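Local coordinates for hyperosmolarity resistance protein Emb (Staphylococcus epidermidis, PDB 6GV5) that is part of a giant extracellular matrix binding protein that mediates bacterial adherence to surface-immobilized fibronectin, at residues E85-A90 with D120-L125; E58-A63 with R113-I118; D2-D7 with T38-V43; D11-I16 with A29-I34. All coordinates share one frame; numbering follows the deposited sequence.

In the fold
All four contacts join helices of an elongated, all-helical rod, and each closes a loop. From the N terminus, helix 2-18 supplies both first partners. Interaction 4 pairs it with helix 24-35 in a short hairpin, and interaction 3, enclosing that hairpin, brings 2-7 back to the start of helix 40-65; V43 touches both A12 and I34, so the two contacts adjoin. Helix 40-65 then runs on to interaction 2, about 33 Å from interaction 3 between centres, where it meets helix 108-123. Interaction 1 joins helices 81-99 and 108-123. Interactions 1 and 2 cross in the chain and touch where A90 meets I118, tying these three helices together from mid-rod to the far end.

Interaction 1 of 4, residues E85-A90 with D120-L125; sequences EAYEQA and DAEQNL
Y87 turns its CG anti to the backbone N (chi1 -175°), and E122 does the same on the opposing helix (chi1 -176°). The phenol ring and the glutamate lie side by side, pointing the same way. L125 comes from another direction, crossing the tyrosine at about a right angle. Its CD1 sits over one face of the ring, 3.9 Å from the centroid of Y87 and only 20° off the ring normal, a CH-pi contact displaced somewhat toward CG, which lies 3.7 Å from L125 CD1. The methyl of A121 occupies the edge instead, with CB 4.0 Å from Y87 CD1, and it also presses on the tyrosine backbone, where A121 CB comes within 3.6 Å of Y87 CA. That small residue lets helices 81-99 and 108-123 come close: the CA atoms of Y87 and A121 are only 4.9 Å apart. Farther out, Y87 CE1 passes 3.9 Å from E122 CB.

Helix 67-73 completes the packing, with A67 and V70 against the ring and V70 against L125 as well. The contact thus belongs to a helical bundle in the FIVAR region. Its polar end is bridged by water: Y87 OH donates to a water 2.7 Å away, and that water donates to E122 OE1 at 3.0 Å. The other carboxylate oxygen, OE2, is engaged by K66 in a salt bridge and by H126 in a hydrogen bond. A buried phenol is therefore packed largely against hydrocarbon while its hydroxyl is satisfied through water, and the cationic neighbour would be expected to stabilise E122 as a carboxylate.

Interaction 2 of 4, residues E58-A63 with R113-I118; sequences EELKVA and RTIQEI
L60 reaches across to I115 and I118, and its path from CB outward traces the contact between helices 40-65 and 108-123. Its CB lies against I115, with CG1 of the isoleucine 3.8 Å from L60 CB. CG stands anti to the backbone N (chi1 179°), and from it CD1 reaches the other helix. There L60 CD1 touches two methyl groups, I118 CD1 and T114 CG2, each 3.9 Å away; the leucine and I118 cross at about a right angle.

The two helices run in the same general direction, at 29° to each other, with their axes 9.6 Å apart. Helix 81-99 runs the opposite way and closes the third side of this three-helix bundle: its I97 packs on T114, and A90 and I91 pack on I118. T114 turns its hydroxyl to the carbonyl of D110 on its own helix, leaving CG2 for the leucine.

One turn on from L60, A63 offers a methyl to I118, whose CG2 rests 3.9 Å from A63 CB. On the exposed border, I115 CD1 lies against E59, 3.8 Å from E59 CB; the glutamate crosses the isoleucine at about a right angle, its OE1 still near the same methyl.

Interaction 3 of 4, residues D2-D7 with T38-V43; sequences DQKLQD and TSRANV
L5 drives its two methyl groups into the bend that leads from T38 into helix 40-65, and there the packing is close and apolar. CD2 lies 3.5 Å from T38 O. CD1 presses on the next stretch of backbone, 3.5 Å from S39 C and 3.6 Å from R40 N, and it also meets a side chain, V43 CG2, at 3.8 Å. The first torsion sets CG anti to the backbone N (chi1 180°); the end of the leucine comes nearer the other segment although its CB does not point straight at it. Of these partners V43 is the buried one, and it continues inward onto K9 and A12 of the leucine's own helix.

The backbone that L5 covers is the N-terminal start of a helix. S39 is its N-cap: the hydroxyl oxygen OG accepts a hydrogen bond from N42 N, 3.1 Å away with an N-H...acceptor angle of 156°. The capped helix begins alongside helix 2-18 and heads the same way, as first and third helices do in the three-helix GA module.

On the outer side the spacing is no wider, but K4 and R40 are charged and exposed to solvent. Their chains cross obliquely, the extended lysine laying its CD over one face of the guanidinium, 3.5 Å from R40 NH1 and off-centre toward the rim of the group. A bend at chi3 (-72°) places R40 NE, 3.7 Å from K4 CB. Here it is hydrocarbon that covers the flat cation, for the lysine's charge lies farther along: K4 NZ is 4.1 Å from R40 NH2, two like charges that should repel mildly, though surrounding water would be expected to screen them.

Interaction 4 of 4, residues D11-I16 with A29-I34; sequences DAKQQI and ALENII
I16 and I34 reach toward each other tip to tip, one of the apolar contacts between helices 2-18 and 24-35. The CD1 of I16 lies 4.0 Å from I34 CG1, and the I34 branch ends 3.9 Å from A12 CB, where its CD1 lodges against A12, one turn before I16. L30 adds a looser touch, its CB 4.3 Å from I16 CD1.

A second kind of contact uses the hydrocarbon of charged side chains. K13 and E31, whose CA atoms are nearest across the pair, cross at about a right angle, with K13 CG 4.0 Å from E31 CG. K13 also slides past I34 in the opposite direction, K13 CG being 3.9 Å from I34 CG2. The bend at chi3 (-73°) sets CE of the lysine.

No hydrogen bond joins 11-16 to 29-34 directly, but K13 NZ reaches OD1 of N35, just beyond I34 on the partner helix. Within helix 2-18, Q15 NE2 donates to D11 OD2 over 2.9 Å, on the syn side of the carboxylate though 33° out of its plane.

The helices run antiparallel, at 170° with axes 9.7 Å apart, as an up-down hairpin of the GA-module bundle. Helix 40-65 packs against both: L47 lies on Q15, while H49 and A50 lie on L30.

Interaction 1 of 4, residues E85-A90 with D120-L125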
loop_
_atom_site.group_PDB
_atom_site.type_symbol
_atom_site.label_atom_id
_atom_site.label_comp_id
_atom_site.label_asym_id
_atom_site.label_seq_id
_atom_site.Cartn_x
_atom_site.Cartn_y
_atom_site.Cartn_z
ATOM N N GLU A 85 -8.540 -21.716 0.251
ATOM C CA GLU A 85 -9.556 -20.673 0.237
ATOM C C GLU A 85 -9.109 -19.455 1.036
ATOM O O GLU A 85 -9.353 -18.319 0.616
ATOM C CB GLU A 85 -10.881 -21.225 0.778
ATOM C CG GLU A 85 -11.510 -22.330 -0.067
ATOM C CD GLU A 85 -12.062 -21.844 -1.396
ATOM O OE1 GLU A 85 -12.739 -20.790 -1.432
ATOM O OE2 GLU A 85 -11.813 -22.516 -2.420
ATOM N N ALA A 86 -8.468 -19.668 2.193
ATOM C CA ALA A 86 -7.986 -18.538 2.985
ATOM C C ALA A 86 -6.977 -17.711 2.206
ATOM O O ALA A 86 -6.988 -16.474 2.268
ATOM C CB ALA A 86 -7.379 -19.048 4.281
ATOM N N TYR A 87 -6.110 -18.375 1.450
ATOM C CA TYR A 87 -5.122 -17.643 0.670
ATOM C C TYR A 87 -5.796 -16.845 -0.446
ATOM O O TYR A 87 -5.498 -15.666 -0.656
ATOM C CB TYR A 87 -4.103 -18.613 0.100
ATOM C CG TYR A 87 -2.962 -17.933 -0.619
ATOM C CD1 TYR A 87 -2.073 -17.112 0.068
ATOM C CD2 TYR A 87 -2.779 -18.100 -1.983
ATOM C CE1 TYR A 87 -1.024 -16.495 -0.596
ATOM C CE2 TYR A 87 -1.735 -17.505 -2.640
ATOM C CZ TYR A 87 -0.871 -16.696 -1.953
ATOM O OH TYR A 87 0.164 -16.086 -2.635
ATOM N N GLU A 88 -6.729 -17.464 -1.179
ATOM C CA GLU A 88 -7.365 -16.753 -2.277
ATOM C C GLU A 88 -8.201 -15.584 -1.768
ATOM O O GLU A 88 -8.283 -14.542 -2.426
ATOM C CB GLU A 88 -8.222 -17.704 -3.111
ATOM C CG GLU A 88 -7.455 -18.831 -3.741
ATOM C CD GLU A 88 -6.293 -18.372 -4.614
ATOM O OE1 GLU A 88 -6.266 -17.193 -5.013
ATOM O OE2 GLU A 88 -5.419 -19.240 -4.894
ATOM N N GLN A 89 -8.862 -15.750 -0.614
ATOM C CA GLN A 89 -9.608 -14.648 -0.016
ATOM C C GLN A 89 -8.681 -13.481 0.308
ATOM O O GLN A 89 -8.993 -12.317 0.024
ATOM C CB GLN A 89 -10.312 -15.117 1.259
ATOM C CG GLN A 89 -11.472 -16.075 1.061
ATOM C CD GLN A 89 -11.967 -16.673 2.375
ATOM O OE1 GLN A 89 -11.506 -16.304 3.461
ATOM N NE2 GLN A 89 -12.901 -17.609 2.280
ATOM N N ALA A 90 -7.527 -13.786 0.927
ATOM C CA ALA A 90 -6.595 -12.718 1.303
ATOM C C ALA A 90 -6.011 -12.034 0.075
ATOM O O ALA A 90 -5.893 -10.800 0.039
ATOM C CB ALA A 90 -5.490 -13.284 2.191
ATOM N N ASP A 120 -0.053 -14.535 6.610
ATOM C CA ASP A 120 -0.489 -15.643 7.452
ATOM C C ASP A 120 -0.987 -16.803 6.600
ATOM O O ASP A 120 -0.645 -17.967 6.843
ATOM C CB ASP A 120 -1.592 -15.184 8.408
ATOM C CG ASP A 120 -1.070 -14.292 9.528
ATOM O OD1 ASP A 120 0.166 -14.139 9.656
ATOM O OD2 ASP A 120 -1.903 -13.744 10.280
ATOM N N ALA A 121 -1.807 -16.501 5.593
ATOM C CA ALA A 121 -2.323 -17.562 4.739
ATOM C C ALA A 121 -1.207 -18.211 3.930
ATOM O O ALA A 121 -1.212 -19.431 3.713
ATOM C CB ALA A 121 -3.412 -17.017 3.812
ATOM N N GLU A 122 -0.253 -17.416 3.443
ATOM C CA GLU A 122 0.853 -17.979 2.687
ATOM C C GLU A 122 1.676 -18.919 3.558
ATOM O O GLU A 122 2.094 -19.994 3.109
ATOM C CB GLU A 122 1.733 -16.863 2.134
ATOM C CG GLU A 122 2.861 -17.362 1.248
ATOM C CD GLU A 122 3.836 -16.263 0.872
ATOM O OE1 GLU A 122 3.406 -15.094 0.739
ATOM O OE2 GLU A 122 5.034 -16.578 0.709
ATOM N N GLN A 123 1.895 -18.542 4.821
ATOM C CA GLN A 123 2.702 -19.362 5.719
ATOM C C GLN A 123 2.108 -20.753 5.880
ATOM O O GLN A 123 2.840 -21.748 5.953
ATOM C CB GLN A 123 2.820 -18.659 7.074
ATOM C CG GLN A 123 3.687 -19.376 8.092
ATOM C CD GLN A 123 3.747 -18.638 9.418
ATOM O OE1 GLN A 123 2.736 -18.135 9.909
ATOM N NE2 GLN A 123 4.938 -18.563 9.999
ATOM N N ASN A 124 0.786 -20.848 5.933
ATOM C CA ASN A 124 0.140 -22.137 6.112
ATOM C C ASN A 124 0.227 -22.999 4.868
ATOM O O ASN A 124 -0.166 -24.168 4.918
ATOM C CB ASN A 124 -1.322 -21.944 6.507
ATOM C CG ASN A 124 -1.470 -21.464 7.933
ATOM O OD1 ASN A 124 -0.632 -21.763 8.785
ATOM N ND2 ASN A 124 -2.529 -20.714 8.201
ATOM N N LEU A 125 0.735 -22.452 3.759
ATOM C CA LEU A 125 0.930 -23.224 2.540
ATOM C C LEU A 125 2.350 -23.738 2.389
ATOM O O LEU A 125 2.603 -24.574 1.516
ATOM C CB LEU A 125 0.593 -22.378 1.314
ATOM C CG LEU A 125 -0.796 -21.771 1.167
ATOM C CD1 LEU A 125 -0.776 -20.839 -0.042
ATOM C CD2 LEU A 125 -1.850 -22.846 1.018
HETATM O O HOH W 1 1.462 -14.152 -1.316
#

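Interaction 2 of 4, residues E58-A63 with R113-I118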
loop_
_atom_site.group_PDB
_atom_site.type_symbol
_atom_site.label_atom_id
_atom_site.label_comp_id
_atom_site.label_asym_id
_atom_site.label_seq_id
_atom_site.Cartn_x
_atom_site.Cartn_y
_atom_site.Cartn_z
ATOM N N GLU A 58 4.115 -0.961 -1.378
ATOM C CA GLU A 58 5.125 -1.801 -2.012
ATOM C C GLU A 58 5.056 -3.221 -1.465
ATOM O O GLU A 58 5.098 -4.194 -2.228
ATOM C CB GLU A 58 6.523 -1.213 -1.797
ATOM C CG GLU A 58 6.803 0.041 -2.596
ATOM C CD GLU A 58 8.201 0.580 -2.358
ATOM O OE1 GLU A 58 8.828 0.183 -1.352
ATOM O OE2 GLU A 58 8.674 1.396 -3.178
ATOM N N GLU A 59 4.985 -3.355 -0.132
ATOM C CA GLU A 59 4.887 -4.674 0.480
ATOM C C GLU A 59 3.630 -5.401 0.023
ATOM O O GLU A 59 3.666 -6.611 -0.254
ATOM C CB GLU A 59 4.863 -4.549 2.000
ATOM C CG GLU A 59 6.130 -4.049 2.654
ATOM C CD GLU A 59 6.009 -4.075 4.167
ATOM O OE1 GLU A 59 5.410 -5.041 4.688
ATOM O OE2 GLU A 59 6.491 -3.131 4.828
ATOM N N LEU A 60 2.508 -4.692 -0.028
ATOM C CA LEU A 60 1.263 -5.316 -0.457
ATOM C C LEU A 60 1.341 -5.753 -1.913
ATOM O O LEU A 60 0.908 -6.862 -2.257
ATOM C CB LEU A 60 0.100 -4.356 -0.246
ATOM C CG LEU A 60 -1.264 -4.906 -0.690
ATOM C CD1 LEU A 60 -1.722 -6.088 0.139
ATOM C CD2 LEU A 60 -2.286 -3.776 -0.641
ATOM N N LYS A 61 1.896 -4.902 -2.783
ATOM C CA LYS A 61 1.990 -5.255 -4.195
ATOM C C LYS A 61 2.859 -6.487 -4.407
ATOM O O LYS A 61 2.568 -7.310 -5.280
ATOM C CB LYS A 61 2.531 -4.067 -4.995
ATOM C CG LYS A 61 1.472 -3.006 -5.269
ATOM C CD LYS A 61 2.039 -1.782 -5.981
ATOM C CE LYS A 61 0.927 -0.914 -6.571
ATOM N NZ LYS A 61 1.490 0.304 -7.255
ATOM N N VAL A 62 3.935 -6.636 -3.629
ATOM C CA VAL A 62 4.762 -7.831 -3.727
ATOM C C VAL A 62 3.981 -9.044 -3.255
ATOM O O VAL A 62 4.013 -10.101 -3.894
ATOM C CB VAL A 62 6.058 -7.653 -2.922
ATOM C CG1 VAL A 62 6.817 -8.976 -2.800
ATOM C CG2 VAL A 62 6.941 -6.600 -3.588
ATOM N N ALA A 63 3.262 -8.911 -2.134
ATOM C CA ALA A 63 2.533 -10.051 -1.589
ATOM C C ALA A 63 1.479 -10.543 -2.565
ATOM O O ALA A 63 1.248 -11.756 -2.689
ATOM C CB ALA A 63 1.877 -9.675 -0.262
ATOM N N ARG A 113 -2.912 -4.698 7.823
ATOM C CA ARG A 113 -3.769 -5.830 8.152
ATOM C C ARG A 113 -3.923 -6.753 6.953
ATOM O O ARG A 113 -3.841 -7.981 7.084
ATOM C CB ARG A 113 -5.135 -5.341 8.624
ATOM C CG ARG A 113 -6.045 -6.465 9.092
ATOM C CD ARG A 113 -7.314 -5.934 9.739
ATOM N NE ARG A 113 -7.040 -5.153 10.943
ATOM C CZ ARG A 113 -6.760 -5.678 12.132
ATOM N NH1 ARG A 113 -6.704 -6.996 12.287
ATOM N NH2 ARG A 113 -6.533 -4.884 13.169
ATOM N N THR A 114 -4.143 -6.176 5.771
ATOM C CA THR A 114 -4.283 -6.999 4.574
ATOM C C THR A 114 -2.995 -7.753 4.265
ATOM O O THR A 114 -3.033 -8.936 3.902
ATOM C CB THR A 114 -4.691 -6.135 3.386
ATOM O OG1 THR A 114 -5.878 -5.401 3.712
ATOM C CG2 THR A 114 -4.961 -7.009 2.173
ATOM N N ILE A 115 -1.845 -7.083 4.384
ATOM C CA ILE A 115 -0.564 -7.752 4.190
ATOM C C ILE A 115 -0.439 -8.927 5.147
ATOM O O ILE A 115 -0.021 -10.032 4.764
ATOM C CB ILE A 115 0.601 -6.760 4.379
ATOM C CG1 ILE A 115 0.594 -5.672 3.303
ATOM C CG2 ILE A 115 1.928 -7.506 4.358
ATOM C CD1 ILE A 115 1.420 -4.450 3.698
ATOM N N GLN A 116 -0.795 -8.706 6.420
ATOM C CA GLN A 116 -0.634 -9.760 7.414
ATOM C C GLN A 116 -1.558 -10.934 7.124
ATOM O O GLN A 116 -1.169 -12.088 7.326
ATOM C CB GLN A 116 -0.891 -9.196 8.816
ATOM C CG GLN A 116 -0.399 -10.113 9.927
ATOM C CD GLN A 116 1.107 -10.342 9.876
ATOM O OE1 GLN A 116 1.893 -9.411 10.066
ATOM N NE2 GLN A 116 1.514 -11.584 9.608
ATOM N N GLU A 117 -2.777 -10.664 6.634
ATOM C CA GLU A 117 -3.688 -11.744 6.267
ATOM C C GLU A 117 -3.115 -12.583 5.130
ATOM O O GLU A 117 -3.195 -13.817 5.150
ATOM C CB GLU A 117 -5.052 -11.181 5.864
ATOM C CG GLU A 117 -5.844 -10.589 7.026
ATOM C CD GLU A 117 -7.227 -10.105 6.625
ATOM O OE1 GLU A 117 -7.681 -10.432 5.507
ATOM O OE2 GLU A 117 -7.863 -9.393 7.435
ATOM N N ILE A 118 -2.542 -11.928 4.118
ATOM C CA ILE A 118 -1.906 -12.670 3.029
ATOM C C ILE A 118 -0.724 -13.477 3.553
ATOM O O ILE A 118 -0.571 -14.662 3.240
ATOM C CB ILE A 118 -1.469 -11.709 1.911
ATOM C CG1 ILE A 118 -2.689 -11.073 1.238
ATOM C CG2 ILE A 118 -0.604 -12.435 0.888
ATOM C CD1 ILE A 118 -2.349 -9.885 0.350
#

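Interaction 3 of 4, residues D2-D7 with T38-V43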
loop_
_atom_site.group_PDB
_atom_site.type_symbol
_atom_site.label_atom_id
_atom_site.label_comp_id
_atom_site.label_asym_id
_atom_site.label_seq_id
_atom_site.Cartn_x
_atom_site.Cartn_y
_atom_site.Cartn_z
ATOM N N ASP A 2 4.782 32.539 3.270
ATOM C CA ASP A 2 3.871 31.902 2.326
ATOM C C ASP A 2 4.634 31.257 1.175
ATOM O O ASP A 2 4.234 30.198 0.675
ATOM C CB ASP A 2 2.863 32.926 1.803
ATOM C CG ASP A 2 2.083 33.598 2.918
ATOM O OD1 ASP A 2 2.321 33.266 4.098
ATOM O OD2 ASP A 2 1.233 34.463 2.615
ATOM N N GLN A 3 5.735 31.877 0.740
ATOM C CA GLN A 3 6.541 31.279 -0.320
ATOM C C GLN A 3 7.217 29.999 0.158
ATOM O O GLN A 3 7.383 29.057 -0.623
ATOM C CB GLN A 3 7.583 32.282 -0.833
ATOM C CG GLN A 3 8.695 32.659 0.147
ATOM C CD GLN A 3 8.337 33.834 1.046
ATOM O OE1 GLN A 3 7.202 34.313 1.041
ATOM N NE2 GLN A 3 9.308 34.301 1.824
ATOM N N LYS A 4 7.600 29.946 1.438
ATOM C CA LYS A 4 8.204 28.737 1.981
ATOM C C LYS A 4 7.204 27.588 2.006
ATOM O O LYS A 4 7.558 26.443 1.699
ATOM C CB LYS A 4 8.730 28.993 3.392
ATOM C CG LYS A 4 9.725 30.134 3.517
ATOM C CD LYS A 4 10.258 30.196 4.946
ATOM C CE LYS A 4 11.129 31.413 5.181
ATOM N NZ LYS A 4 11.611 31.452 6.591
ATOM N N LEU A 5 5.957 27.869 2.393
ATOM C CA LEU A 5 4.943 26.820 2.441
ATOM C C LEU A 5 4.605 26.320 1.043
ATOM O O LEU A 5 4.476 25.108 0.825
ATOM C CB LEU A 5 3.687 27.335 3.138
ATOM C CG LEU A 5 2.533 26.338 3.256
ATOM C CD1 LEU A 5 2.985 25.107 4.024
ATOM C CD2 LEU A 5 1.333 26.977 3.928
ATOM N N GLN A 6 4.450 27.240 0.086
ATOM C CA GLN A 6 4.181 26.847 -1.292
ATOM C C GLN A 6 5.290 25.954 -1.840
ATOM O O GLN A 6 5.018 24.971 -2.539
ATOM C CB GLN A 6 4.019 28.095 -2.163
ATOM C CG GLN A 6 3.575 27.822 -3.594
ATOM C CD GLN A 6 2.096 27.505 -3.695
ATOM O OE1 GLN A 6 1.470 27.088 -2.719
ATOM N NE2 GLN A 6 1.525 27.709 -4.878
ATOM N N ASP A 7 6.548 26.278 -1.531
ATOM C CA ASP A 7 7.660 25.475 -2.025
ATOM C C ASP A 7 7.701 24.103 -1.360
ATOM O O ASP A 7 8.052 23.109 -2.004
ATOM C CB ASP A 7 8.978 26.216 -1.798
ATOM C CG ASP A 7 9.139 27.416 -2.713
ATOM O OD1 ASP A 7 8.262 27.625 -3.579
ATOM O OD2 ASP A 7 10.143 28.145 -2.566
ATOM N N THR A 38 -1.536 23.980 6.232
ATOM C CA THR A 38 -1.341 25.394 6.515
ATOM C C THR A 38 0.032 25.706 7.090
ATOM O O THR A 38 0.344 26.882 7.303
ATOM C CB THR A 38 -2.421 25.890 7.484
ATOM O OG1 THR A 38 -2.279 25.225 8.745
ATOM C CG2 THR A 38 -3.809 25.612 6.924
ATOM N N SER A 39 0.858 24.699 7.348
ATOM C CA SER A 39 2.192 24.922 7.877
ATOM C C SER A 39 3.154 23.913 7.269
ATOM O O SER A 39 2.753 22.821 6.858
ATOM C CB SER A 39 2.230 24.796 9.401
ATOM O OG SER A 39 2.066 23.444 9.793
ATOM N N ARG A 40 4.434 24.284 7.231
ATOM C CA ARG A 40 5.449 23.368 6.724
ATOM C C ARG A 40 5.590 22.147 7.622
ATOM O O ARG A 40 5.833 21.037 7.135
ATOM C CB ARG A 40 6.784 24.095 6.586
ATOM C CG ARG A 40 6.858 25.010 5.375
ATOM C CD ARG A 40 8.176 25.755 5.342
ATOM N NE ARG A 40 8.229 26.785 6.377
ATOM C CZ ARG A 40 9.351 27.331 6.828
ATOM N NH1 ARG A 40 10.523 26.948 6.343
ATOM N NH2 ARG A 40 9.294 28.264 7.769
ATOM N N ALA A 41 5.450 22.324 8.936
ATOM C CA ALA A 41 5.499 21.174 9.829
ATOM C C ALA A 41 4.429 20.155 9.460
ATOM O O ALA A 41 4.698 18.947 9.423
ATOM C CB ALA A 41 5.335 21.631 11.281
ATOM N N ASN A 42 3.216 20.622 9.160
ATOM C CA ASN A 42 2.135 19.707 8.811
ATOM C C ASN A 42 2.370 19.070 7.448
ATOM O O ASN A 42 2.013 17.904 7.232
ATOM C CB ASN A 42 0.793 20.441 8.826
ATOM C CG ASN A 42 0.251 20.633 10.228
ATOM O OD1 ASN A 42 0.641 19.931 11.161
ATOM N ND2 ASN A 42 -0.664 21.585 10.382
ATOM N N VAL A 43 2.955 19.818 6.509
ATOM C CA VAL A 43 3.309 19.233 5.220
ATOM C C VAL A 43 4.300 18.097 5.418
ATOM O O VAL A 43 4.178 17.032 4.802
ATOM C CB VAL A 43 3.876 20.304 4.268
ATOM C CG1 VAL A 43 4.448 19.655 3.010
ATOM C CG2 VAL A 43 2.792 21.313 3.908
#

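Interaction 4 of 4, residues D11-I16 with A29-I34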
loop_
_atom_site.group_PDB
_atom_site.type_symbol
_atom_site.label_atom_id
_atom_site.label_comp_id
_atom_site.label_asym_id
_atom_site.label_seq_id
_atom_site.Cartn_x
_atom_site.Cartn_y
_atom_site.Cartn_z
ATOM N N ASP A 11 7.489 20.490 -3.359
ATOM C CA ASP A 11 8.493 19.450 -3.171
ATOM C C ASP A 11 7.850 18.140 -2.742
ATOM O O ASP A 11 8.193 17.070 -3.255
ATOM C CB ASP A 11 9.520 19.900 -2.130
ATOM C CG ASP A 11 10.462 18.784 -1.728
ATOM O OD1 ASP A 11 11.360 18.448 -2.529
ATOM O OD2 ASP A 11 10.300 18.233 -0.615
ATOM N N ALA A 12 6.918 18.204 -1.790
ATOM C CA ALA A 12 6.284 16.989 -1.290
ATOM C C ALA A 12 5.491 16.292 -2.386
ATOM O O ALA A 12 5.538 15.062 -2.510
ATOM C CB ALA A 12 5.379 17.316 -0.106
ATOM N N LYS A 13 4.752 17.059 -3.192
ATOM C CA LYS A 13 3.967 16.442 -4.256
ATOM C C LYS A 13 4.869 15.818 -5.311
ATOM O O LYS A 13 4.551 14.756 -5.863
ATOM C CB LYS A 13 3.035 17.479 -4.879
ATOM C CG LYS A 13 1.929 17.942 -3.955
ATOM C CD LYS A 13 1.001 18.926 -4.650
ATOM C CE LYS A 13 1.663 20.288 -4.834
ATOM N NZ LYS A 13 0.771 21.237 -5.562
ATOM N N GLN A 14 6.007 16.453 -5.596
ATOM C CA GLN A 14 6.962 15.875 -6.532
ATOM C C GLN A 14 7.515 14.554 -6.013
ATOM O O GLN A 14 7.637 13.585 -6.770
ATOM C CB GLN A 14 8.091 16.871 -6.799
ATOM C CG GLN A 14 7.648 18.076 -7.615
ATOM C CD GLN A 14 8.723 19.141 -7.723
ATOM O OE1 GLN A 14 9.705 19.125 -6.979
ATOM N NE2 GLN A 14 8.544 20.072 -8.653
ATOM N N GLN A 15 7.857 14.492 -4.721
ATOM C CA GLN A 15 8.322 13.235 -4.149
ATOM C C GLN A 15 7.253 12.158 -4.264
ATOM O O GLN A 15 7.549 11.009 -4.619
ATOM C CB GLN A 15 8.713 13.426 -2.683
ATOM C CG GLN A 15 9.901 14.345 -2.464
ATOM C CD GLN A 15 10.452 14.260 -1.052
ATOM O OE1 GLN A 15 10.663 13.169 -0.523
ATOM N NE2 GLN A 15 10.686 15.413 -0.437
ATOM N N ILE A 16 6.002 12.512 -3.967
ATOM C CA ILE A 16 4.913 11.539 -4.004
ATOM C C ILE A 16 4.715 11.024 -5.419
ATOM O O ILE A 16 4.422 9.839 -5.632
ATOM C CB ILE A 16 3.623 12.170 -3.446
ATOM C CG1 ILE A 16 3.734 12.328 -1.927
ATOM C CG2 ILE A 16 2.397 11.322 -3.804
ATOM C CD1 ILE A 16 2.764 13.332 -1.326
ATOM N N ALA A 29 -5.071 11.586 -3.764
ATOM C CA ALA A 29 -5.640 11.897 -2.464
ATOM C C ALA A 29 -4.600 12.543 -1.557
ATOM O O ALA A 29 -4.914 13.466 -0.798
ATOM C CB ALA A 29 -6.204 10.627 -1.824
ATOM N N LEU A 30 -3.351 12.073 -1.629
ATOM C CA LEU A 30 -2.294 12.613 -0.779
ATOM C C LEU A 30 -1.826 13.981 -1.258
ATOM O O LEU A 30 -1.548 14.862 -0.435
ATOM C CB LEU A 30 -1.121 11.633 -0.725
ATOM C CG LEU A 30 -1.363 10.409 0.159
ATOM C CD1 LEU A 30 -0.358 9.316 -0.161
ATOM C CD2 LEU A 30 -1.279 10.777 1.623
ATOM N N GLU A 31 -1.727 14.178 -2.575
ATOM C CA GLU A 31 -1.402 15.504 -3.092
ATOM C C GLU A 31 -2.442 16.526 -2.652
ATOM O O GLU A 31 -2.102 17.661 -2.297
ATOM C CB GLU A 31 -1.292 15.456 -4.615
ATOM C CG GLU A 31 -0.100 14.647 -5.114
ATOM C CD GLU A 31 -0.185 14.288 -6.591
ATOM O OE1 GLU A 31 -1.153 14.705 -7.258
ATOM O OE2 GLU A 31 0.723 13.581 -7.080
ATOM N N ASN A 32 -3.720 16.136 -2.652
ATOM C CA ASN A 32 -4.768 17.034 -2.181
ATOM C C ASN A 32 -4.602 17.342 -0.698
ATOM O O ASN A 32 -4.790 18.485 -0.268
ATOM C CB ASN A 32 -6.137 16.412 -2.445
ATOM C CG ASN A 32 -7.269 17.332 -2.075
ATOM O OD1 ASN A 32 -7.226 18.532 -2.354
ATOM N ND2 ASN A 32 -8.290 16.785 -1.429
ATOM N N ILE A 33 -4.258 16.331 0.100
ATOM C CA ILE A 33 -3.996 16.552 1.516
ATOM C C ILE A 33 -2.837 17.523 1.691
ATOM O O ILE A 33 -2.901 18.443 2.516
ATOM C CB ILE A 33 -3.731 15.208 2.219
ATOM C CG1 ILE A 33 -5.004 14.351 2.213
ATOM C CG2 ILE A 33 -3.240 15.434 3.641
ATOM C CD1 ILE A 33 -4.772 12.895 2.563
ATOM N N ILE A 34 -1.763 17.336 0.920
ATOM C CA ILE A 34 -0.620 18.247 0.991
ATOM C C ILE A 34 -1.076 19.677 0.726
ATOM O O ILE A 34 -0.733 20.609 1.464
ATOM C CB ILE A 34 0.471 17.819 -0.005
ATOM C CG1 ILE A 34 1.136 16.500 0.412
ATOM C CG2 ILE A 34 1.525 18.913 -0.154
ATOM C CD1 ILE A 34 1.957 16.578 1.678
#